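Side-chain contacts in designed helical repeat protein (Synthetic construct, PDB 5CWQ), which has no assigned biological function, being a computational de novo design built from repeated helices: residues A46-A51 / L107-C112; R52-C55 / E61-E64. All blocks are in the same frame, centred on the assembly; numbering follows the deposited sequence.

Overall arrangement
Contacts 1 and 2 both draw on helix 33-57, and their centres lie about 7 Å apart on the same side of the chain's centre. Contact 2 joins this helix to its immediate successor, helix 60-86, across a short turn. Contact 1 reaches past that successor to helix 90-114, so contact 2 is nested inside the loop that contact 1 closes. The two also meet directly: Val110 CG1 is 3.2 Å from Ala63 O, and Glu109 O is 3.8 Å from Cys55 SG. No active site or ligand is known; both contacts are buried, contact 1 about 11 Å and contact 2 about 18 Å from the chain's centre, and contact 1 adds one weak hydrogen bond to its packing.

Contact 1 of 2, residues A46-A51 / L107-C112; sequences AVQELA and LAEVAC
Glu109 OE2 receives the side-chain amide of Gln48: Gln48 NE2 lies 3.3 Å from Glu109 OE2, a weak hydrogen bond by length, yet nearly straight at 171° about the hydrogen. The amide and carboxylate planes are only 18° apart. Gln48 gets there by its torsions: CG stands opposite the backbone N and the chain stays extended, carrying NE2 towards helix 90-114 from a CB that does not point there. The carboxylate also lies against Gln48 CG, with Glu109 OE1 3.4 Å from it. Arg52 NE adds a long, weak ion pair to OE2. With an alanine in place of Glu109, Gln48 NE2 would probably lose this acceptor and its amide be set freer to turn.

Next to the polar pair is a small apolar one. Ala51 CB points at the opposing helix and meets the CG2 branch of Val110 at 3.7 Å, where the CA atoms of Ala51 and Val110 are 6.0 Å apart. The helix axes run nearly parallel, at 11°, and come within 9.5 Å. Helix 60-86 packs against both partners, since Val47 and Leu107 each touch its Ala70, while helix 5-30 flanks residues 46-51 and helix 147-171 flanks residues 107-112.

Contact 2 of 2, residues R52-C55 / E61-E64; sequences RVAC and EEAE
Val53 makes a marginal touch with residues 61-64, its CG1 branch lying 4.4 Å from Glu62 OE1. This is a loose approach, with the methyl beside one oxygen of a carboxylate whose other oxygen, OE2, has an ionic partner beyond these residues. Glu62 starts from a CB directed at helix 33-57; with CG beside its own backbone N (chi1 -67°) and the chain extended from there, the carboxylate runs alongside this helix, and Glu62 OE1 passes 4.1 Å from Ala54 CA.

Ala54, next in sequence, carries the contact. Its CB points toward residues 61-64 and presses on backbone as well as side chain: Ala54 CB is 3.5 Å from Ala63 N, and equally close to Ala63 CA. Ala63 CB is 3.8 Å from Ala54 CB, and Glu62 CB is 4.0 Å from that Ala54 CB. The CA atoms of Ala54 and Ala63 are just 5.0 Å apart, a separation that two small residues permit. Cys55 then turns its CB away from residues 61-64, and its SG is bound in a disulfide to Cys113 of helix 90-114. Ala63 also faces that helix, touching Val110 and Arg114, so the alanine pair sits where three consecutive helices converge.

The polar groups are served close to the turn between the helices: Asn59 OD1 accepts a hydrogen bond from Glu62 N, and a salt bridge from Glu62 OE2 to Arg57 NH1 links the end of helix 33-57 to the first turn of helix 60-86. Chemically, then, the small alanine methyls are consistent with the close approach of the two backbones, while the charge of Glu62 is answered beside them rather than between them.

Contact 1 of 2, residues A46-A51 / L107-C112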
ATOM      1  N   ALA A  46       5.987  -8.255  -4.483  1.00 33.61           N
ATOM      2  CA  ALA A  46       7.306  -8.851  -4.637  1.00 35.10           C
ATOM      3  C   ALA A  46       8.393  -7.870  -4.210  1.00 35.53           C
ATOM      4  O   ALA A  46       9.358  -8.252  -3.548  1.00 36.58           O
ATOM      5  CB  ALA A  46       7.522  -9.287  -6.081  1.00 35.86           C
ATOM      6  N   VAL A  47       8.229  -6.607  -4.590  1.00 34.95           N
ATOM      7  CA  VAL A  47       9.202  -5.574  -4.252  1.00 35.48           C
ATOM      8  C   VAL A  47       9.230  -5.331  -2.744  1.00 35.27           C
ATOM      9  O   VAL A  47      10.294  -5.098  -2.171  1.00 36.36           O
ATOM     10  CB  VAL A  47       8.899  -4.251  -4.998  1.00 35.48           C
ATOM     11  CG1 VAL A  47       9.748  -3.106  -4.463  1.00 35.30           C
ATOM     12  CG2 VAL A  47       9.149  -4.424  -6.489  1.00 36.60           C
ATOM     13  N   GLN A  48       8.065  -5.386  -2.104  1.00 34.15           N
ATOM     14  CA  GLN A  48       8.002  -5.252  -0.653  1.00 33.99           C
ATOM     15  C   GLN A  48       8.790  -6.376   0.008  1.00 34.19           C
ATOM     16  O   GLN A  48       9.466  -6.167   1.015  1.00 34.29           O
ATOM     17  CB  GLN A  48       6.557  -5.266  -0.154  1.00 34.68           C
ATOM     18  CG  GLN A  48       6.444  -5.051   1.354  1.00 37.24           C
ATOM     19  CD  GLN A  48       5.076  -5.385   1.910  1.00 39.13           C
ATOM     20  OE1 GLN A  48       4.322  -6.164   1.326  1.00 41.07           O
ATOM     21  NE2 GLN A  48       4.748  -4.794   3.054  1.00 38.48           N
ATOM     22  N   GLU A  49       8.694  -7.571  -0.565  1.00 35.10           N
ATOM     23  CA  GLU A  49       9.400  -8.728  -0.032  1.00 38.80           C
ATOM     24  C   GLU A  49      10.910  -8.529  -0.145  1.00 37.21           C
ATOM     25  O   GLU A  49      11.650  -8.821   0.791  1.00 36.18           O
ATOM     26  CB  GLU A  49       8.971 -10.001  -0.764  1.00 47.03           C
ATOM     27  CG  GLU A  49       9.369 -11.284  -0.055  1.00 56.98           C
ATOM     28  CD  GLU A  49       8.860 -12.528  -0.764  1.00 66.38           C
ATOM     29  OE1 GLU A  49       8.042 -12.391  -1.698  1.00 69.75           O
ATOM     30  OE2 GLU A  49       9.281 -13.643  -0.385  1.00 69.78           O
ATOM     31  N   LEU A  50      11.359  -8.020  -1.289  1.00 37.48           N
ATOM     32  CA  LEU A  50      12.777  -7.742  -1.504  1.00 37.68           C
ATOM     33  C   LEU A  50      13.297  -6.710  -0.506  1.00 37.25           C
ATOM     34  O   LEU A  50      14.412  -6.830   0.002  1.00 39.66           O
ATOM     35  CB  LEU A  50      13.016  -7.249  -2.933  1.00 36.51           C
ATOM     36  CG  LEU A  50      12.792  -8.269  -4.051  1.00 36.16           C
ATOM     37  CD1 LEU A  50      12.760  -7.573  -5.407  1.00 35.94           C
ATOM     38  CD2 LEU A  50      13.868  -9.344  -4.029  1.00 37.47           C
ATOM     39  N   ALA A  51      12.484  -5.696  -0.232  1.00 34.45           N
ATOM     40  CA  ALA A  51      12.861  -4.644   0.705  1.00 32.81           C
ATOM     41  C   ALA A  51      13.029  -5.203   2.116  1.00 32.47           C
ATOM     42  O   ALA A  51      13.975  -4.856   2.823  1.00 31.82           O
ATOM     43  CB  ALA A  51      11.825  -3.533   0.695  1.00 31.20           C
ATOM     44  N   LEU A 107       8.971   1.828  -0.364  1.00 28.18           N
ATOM     45  CA  LEU A 107       9.912   2.945  -0.338  1.00 29.78           C
ATOM     46  C   LEU A 107      10.161   3.420   1.091  1.00 30.54           C
ATOM     47  O   LEU A 107      11.280   3.786   1.447  1.00 31.75           O
ATOM     48  CB  LEU A 107       9.401   4.111  -1.189  1.00 30.17           C
ATOM     49  CG  LEU A 107       9.377   3.909  -2.706  1.00 30.23           C
ATOM     50  CD1 LEU A 107       8.654   5.066  -3.378  1.00 30.80           C
ATOM     51  CD2 LEU A 107      10.783   3.770  -3.262  1.00 31.25           C
ATOM     52  N   ALA A 108       9.110   3.420   1.903  1.00 30.40           N
ATOM     53  CA  ALA A 108       9.218   3.831   3.296  1.00 30.90           C
ATOM     54  C   ALA A 108      10.099   2.861   4.081  1.00 30.32           C
ATOM     55  O   ALA A 108      10.981   3.280   4.832  1.00 29.69           O
ATOM     56  CB  ALA A 108       7.838   3.922   3.925  1.00 30.72           C
ATOM     57  N   GLU A 109       9.854   1.566   3.894  1.00 30.66           N
ATOM     58  CA  GLU A 109      10.629   0.518   4.551  1.00 32.57           C
ATOM     59  C   GLU A 109      12.118   0.640   4.235  1.00 33.44           C
ATOM     60  O   GLU A 109      12.959   0.544   5.129  1.00 34.07           O
ATOM     61  CB  GLU A 109      10.117  -0.865   4.131  1.00 34.56           C
ATOM     62  CG  GLU A 109       8.709  -1.194   4.639  1.00 36.14           C
ATOM     63  CD  GLU A 109       8.062  -2.366   3.914  1.00 37.92           C
ATOM     64  OE1 GLU A 109       8.488  -2.689   2.785  1.00 39.25           O
ATOM     65  OE2 GLU A 109       7.119  -2.964   4.475  1.00 37.76           O
ATOM     66  N   VAL A 110      12.444   0.856   2.965  1.00 33.39           N
ATOM     67  CA  VAL A 110      13.838   1.006   2.561  1.00 34.92           C
ATOM     68  C   VAL A 110      14.436   2.261   3.189  1.00 36.74           C
ATOM     69  O   VAL A 110      15.557   2.236   3.695  1.00 37.57           O
ATOM     70  CB  VAL A 110      13.988   1.078   1.024  1.00 34.95           C
ATOM     71  CG1 VAL A 110      15.427   1.415   0.636  1.00 36.23           C
ATOM     72  CG2 VAL A 110      13.571  -0.236   0.395  1.00 34.74           C
ATOM     73  N   ALA A 111      13.681   3.354   3.157  1.00 37.43           N
ATOM     74  CA  ALA A 111      14.154   4.622   3.696  1.00 38.73           C
ATOM     75  C   ALA A 111      14.510   4.481   5.171  1.00 38.73           C
ATOM     76  O   ALA A 111      15.572   4.930   5.606  1.00 39.90           O
ATOM     77  CB  ALA A 111      13.107   5.701   3.504  1.00 38.38           C
ATOM     78  N   CYS A 112      13.625   3.845   5.933  1.00 37.39           N
ATOM     79  CA  CYS A 112      13.851   3.642   7.360  1.00 37.74           C
ATOM     80  C   CYS A 112      15.038   2.719   7.613  1.00 37.59           C
ATOM     81  O   CYS A 112      15.898   3.017   8.442  1.00 37.92           O
ATOM     82  CB  CYS A 112      12.598   3.070   8.026  1.00 37.83           C
ATOM     83  SG  CYS A 112      11.183   4.203   8.056  1.00 34.47           S
TER

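Contact 2 of 2, residues R52-C55 / E61-E64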
ATOM      1  N   ARG A  52      12.107  -6.070   2.518  1.00 33.73           N
ATOM      2  CA  ARG A  52      12.147  -6.657   3.851  1.00 36.71           C
ATOM      3  C   ARG A  52      13.333  -7.605   4.004  1.00 36.21           C
ATOM      4  O   ARG A  52      13.916  -7.708   5.084  1.00 34.85           O
ATOM      5  CB  ARG A  52      10.836  -7.385   4.151  1.00 42.16           C
ATOM      6  CG  ARG A  52       9.695  -6.444   4.501  1.00 48.36           C
ATOM      7  CD  ARG A  52       8.397  -7.189   4.750  1.00 56.11           C
ATOM      8  NE  ARG A  52       7.487  -6.411   5.591  1.00 63.70           N
ATOM      9  CZ  ARG A  52       7.306  -6.597   6.898  1.00 71.78           C
ATOM     10  NH1 ARG A  52       7.960  -7.551   7.555  1.00 74.07           N
ATOM     11  NH2 ARG A  52       6.453  -5.823   7.555  1.00 75.23           N
ATOM     12  N   VAL A  53      13.692  -8.293   2.922  1.00 37.92           N
ATOM     13  CA  VAL A  53      14.876  -9.148   2.920  1.00 40.11           C
ATOM     14  C   VAL A  53      16.124  -8.286   3.085  1.00 41.54           C
ATOM     15  O   VAL A  53      17.041  -8.639   3.826  1.00 42.22           O
ATOM     16  CB  VAL A  53      14.979  -9.986   1.620  1.00 40.68           C
ATOM     17  CG1 VAL A  53      16.358 -10.635   1.481  1.00 41.43           C
ATOM     18  CG2 VAL A  53      13.899 -11.052   1.591  1.00 40.93           C
ATOM     19  N   ALA A  54      16.153  -7.155   2.386  1.00 41.92           N
ATOM     20  CA  ALA A  54      17.269  -6.223   2.487  1.00 42.98           C
ATOM     21  C   ALA A  54      17.388  -5.687   3.914  1.00 41.51           C
ATOM     22  O   ALA A  54      18.489  -5.588   4.457  1.00 43.45           O
ATOM     23  CB  ALA A  54      17.098  -5.078   1.501  1.00 42.88           C
ATOM     24  N   CYS A  55      16.246  -5.349   4.509  1.00 37.55           N
ATOM     25  CA  CYS A  55      16.196  -4.866   5.886  1.00 35.35           C
ATOM     26  C   CYS A  55      16.777  -5.880   6.869  1.00 38.31           C
ATOM     27  O   CYS A  55      17.480  -5.512   7.806  1.00 39.64           O
ATOM     28  CB  CYS A  55      14.753  -4.538   6.289  1.00 31.44           C
ATOM     29  SG  CYS A  55      14.052  -3.067   5.502  1.00 43.87           S
ATOM     30  N   GLU A  61      22.742  -1.959  -0.469  1.00 61.70           N
ATOM     31  CA  GLU A  61      22.732  -2.089  -1.921  1.00 63.17           C
ATOM     32  C   GLU A  61      21.478  -2.818  -2.389  1.00 51.74           C
ATOM     33  O   GLU A  61      20.814  -2.383  -3.331  1.00 46.28           O
ATOM     34  CB  GLU A  61      23.981  -2.825  -2.404  1.00 78.28           C
ATOM     35  CG  GLU A  61      25.277  -2.131  -2.037  1.00 93.36           C
ATOM     36  CD  GLU A  61      26.496  -2.921  -2.461  1.00107.07           C
ATOM     37  OE1 GLU A  61      26.369  -3.767  -3.371  1.00111.75           O
ATOM     38  OE2 GLU A  61      27.579  -2.699  -1.881  1.00112.30           O
ATOM     39  N   GLU A  62      21.160  -3.929  -1.731  1.00 49.07           N
ATOM     40  CA  GLU A  62      19.930  -4.654  -2.020  1.00 48.15           C
ATOM     41  C   GLU A  62      18.724  -3.777  -1.713  1.00 43.00           C
ATOM     42  O   GLU A  62      17.702  -3.847  -2.394  1.00 41.98           O
ATOM     43  CB  GLU A  62      19.855  -5.946  -1.208  1.00 52.77           C
ATOM     44  CG  GLU A  62      20.897  -6.981  -1.586  1.00 59.72           C
ATOM     45  CD  GLU A  62      20.794  -8.237  -0.742  1.00 64.29           C
ATOM     46  OE1 GLU A  62      19.853  -8.329   0.073  1.00 64.10           O
ATOM     47  OE2 GLU A  62      21.651  -9.132  -0.893  1.00 67.80           O
ATOM     48  N   ALA A  63      18.855  -2.952  -0.681  1.00 40.88           N
ATOM     49  CA  ALA A  63      17.774  -2.076  -0.253  1.00 39.96           C
ATOM     50  C   ALA A  63      17.511  -0.990  -1.293  1.00 42.04           C
ATOM     51  O   ALA A  63      16.359  -0.703  -1.624  1.00 39.73           O
ATOM     52  CB  ALA A  63      18.103  -1.457   1.096  1.00 39.54           C
ATOM     53  N   GLU A  64      18.579  -0.393  -1.808  1.00 47.52           N
ATOM     54  CA  GLU A  64      18.454   0.650  -2.818  1.00 52.71           C
ATOM     55  C   GLU A  64      17.902   0.070  -4.116  1.00 48.82           C
ATOM     56  O   GLU A  64      17.108   0.712  -4.802  1.00 48.07           O
ATOM     57  CB  GLU A  64      19.804   1.326  -3.069  1.00 62.78           C
ATOM     58  CG  GLU A  64      19.724   2.575  -3.938  1.00 71.33           C
ATOM     59  CD  GLU A  64      18.930   3.698  -3.291  1.00 77.21           C
ATOM     60  OE1 GLU A  64      18.652   3.617  -2.074  1.00 78.78           O
ATOM     61  OE2 GLU A  64      18.580   4.666  -4.001  1.00 79.72           O
TER